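Local coordinates for fibrinogen binding protein (Staphylococcus aureus subsp. aureus Mu50, PDB 3DOA), which probably binds fibrinogen and belongs to the NFACT family, whose characterised members act in ribosome-associated quality control, at residues 20-26 with 82-87. Sequence-based numbering, arbitrary orientation.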
# COMPACT_ATOMS: atom_id res chain seq x y z
N THR A 20 4.59 -14.77 11.56
CA THR A 20 5.01 -16.12 12.00
C THR A 20 5.36 -17.06 10.88
O THR A 20 6.02 -18.05 11.12
CB THR A 20 3.92 -16.81 12.77
OG1 THR A 20 3.76 -16.02 13.92
CG2 THR A 20 4.23 -18.28 13.15
N GLY A 21 4.88 -16.78 9.68
CA GLY A 21 5.09 -17.67 8.57
C GLY A 21 6.55 -17.56 8.20
O GLY A 21 7.25 -16.60 8.55
N ARG A 22 6.97 -18.59 7.46
CA ARG A 22 8.30 -18.74 6.95
C ARG A 22 8.36 -18.41 5.46
O ARG A 22 7.52 -18.85 4.68
CB ARG A 22 8.70 -20.20 7.13
CG ARG A 22 10.19 -20.50 6.83
CD ARG A 22 10.61 -21.90 7.19
NE ARG A 22 10.21 -22.36 8.55
CZ ARG A 22 10.82 -22.10 9.73
NH1 ARG A 22 11.88 -21.29 9.83
NH2 ARG A 22 10.34 -22.64 10.86
N VAL A 23 9.39 -17.68 5.07
CA VAL A 23 9.63 -17.39 3.68
C VAL A 23 10.24 -18.63 3.01
O VAL A 23 11.35 -19.10 3.31
CB VAL A 23 10.59 -16.24 3.54
CG1 VAL A 23 10.73 -15.86 2.12
CG2 VAL A 23 10.15 -15.09 4.41
N HIS A 24 9.50 -19.14 2.05
CA HIS A 24 9.72 -20.46 1.55
C HIS A 24 10.29 -20.47 0.17
O HIS A 24 10.78 -21.50 -0.27
CB HIS A 24 8.38 -21.16 1.54
CG HIS A 24 8.46 -22.59 1.15
ND1 HIS A 24 8.12 -23.04 -0.11
CD2 HIS A 24 8.83 -23.69 1.85
CE1 HIS A 24 8.25 -24.35 -0.16
NE2 HIS A 24 8.68 -24.77 1.01
N LYS A 25 10.20 -19.34 -0.53
CA LYS A 25 10.48 -19.28 -1.97
C LYS A 25 10.37 -17.83 -2.41
O LYS A 25 9.53 -17.05 -1.90
CB LYS A 25 9.44 -20.11 -2.73
CG LYS A 25 9.87 -20.72 -4.08
CD LYS A 25 9.43 -22.29 -4.20
CE LYS A 25 7.84 -22.57 -4.09
NZ LYS A 25 7.41 -23.99 -3.64
N ILE A 26 11.21 -17.44 -3.36
CA ILE A 26 11.13 -16.09 -3.88
C ILE A 26 11.43 -16.12 -5.35
O ILE A 26 12.52 -16.48 -5.73
CB ILE A 26 12.08 -15.11 -3.16
CG1 ILE A 26 11.87 -15.24 -1.64
CG2 ILE A 26 11.87 -13.65 -3.67
CD1 ILE A 26 12.65 -14.23 -0.79
N LEU A 82 16.55 -13.88 2.96
CA LEU A 82 15.18 -14.06 3.48
C LEU A 82 14.68 -15.49 3.46
O LEU A 82 13.98 -15.92 4.34
CB LEU A 82 14.21 -13.17 2.72
CG LEU A 82 14.59 -11.68 2.62
CD1 LEU A 82 13.56 -10.89 1.84
CD2 LEU A 82 14.83 -11.07 4.01
N GLU A 83 15.08 -16.24 2.45
CA GLU A 83 14.63 -17.60 2.31
C GLU A 83 15.08 -18.28 3.57
O GLU A 83 16.27 -18.19 3.97
CB GLU A 83 15.24 -18.24 1.08
CG GLU A 83 14.42 -19.34 0.48
CD GLU A 83 14.86 -19.68 -0.97
OE1 GLU A 83 14.21 -19.14 -1.94
OE2 GLU A 83 15.84 -20.50 -1.15
N GLY A 84 14.13 -18.90 4.23
CA GLY A 84 14.34 -19.47 5.54
C GLY A 84 13.63 -18.76 6.67
O GLY A 84 13.13 -19.43 7.57
N GLY A 85 13.58 -17.43 6.60
CA GLY A 85 13.18 -16.55 7.70
C GLY A 85 11.74 -16.62 8.15
O GLY A 85 10.86 -17.20 7.49
N ILE A 86 11.49 -16.03 9.30
CA ILE A 86 10.16 -15.90 9.77
C ILE A 86 9.78 -14.44 9.65
O ILE A 86 10.64 -13.53 9.76
CB ILE A 86 10.02 -16.34 11.25
CG1 ILE A 86 10.51 -17.76 11.41
CG2 ILE A 86 8.58 -16.21 11.75
CD1 ILE A 86 9.89 -18.77 10.56
N ILE A 87 8.48 -14.24 9.43
CA ILE A 87 7.92 -12.89 9.28
C ILE A 87 7.52 -12.53 10.65
O ILE A 87 6.68 -13.14 11.26
CB ILE A 87 6.70 -12.78 8.26
CG1 ILE A 87 7.21 -12.89 6.83
CG2 ILE A 87 6.09 -11.46 8.38
CD1 ILE A 87 6.36 -13.77 5.92
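Arg22 runs out with CG anti to its own N (chi1 -171°), then makes a bend at chi3 (-48°) that turns the guanidinium alongside Ile86, with NH1 directed at Gly84 O. Arg22 NH1 gives a nearly straight hydrogen bond to Gly84 O (3.2 Å), which lies close to the guanidinium plane and accepts almost head-on. Ile86 CD1 sits over one face of the same group, toward its rim, 3.6 Å from Arg22 CZ, so an N-H edge is bonded by a carbonyl and one face is covered by a methyl group. The backbones pair antiparallel. Val23 N donates to Gly85 O (2.9 Å) and Ile87 N to Gly21 O, bracketing Arg22 and Ile86 as a non-hydrogen-bonded pair. Thr20 N reaches Ile87 O at 2.7 Å. This single bridge joins the edge strands 22-30 and 86-92 of two antiparallel sheets; on its far side each is held in its own sheet by backbone bonds, Arg22 with Arg39 of strand 33-40 and Ile86 with Lys104 of strand 98-106. The chain enters the second strand from helix 73-82 through a type II turn, Leu82 to Gly85, closed by Gly85 N to Leu82 O; Gly84 occupies the positive-phi position (110°), and Gly84 N donates to Val23 O. Farther along, His24 and Lys25 both face Val37, forming a classic beta bulge. On the buried side, Ile26 CD1 meets Leu82 CB at 4.0 Å, the two side chains lying roughly perpendicular, and Ile103 of strand 98-106 touches both Val23 and Leu82.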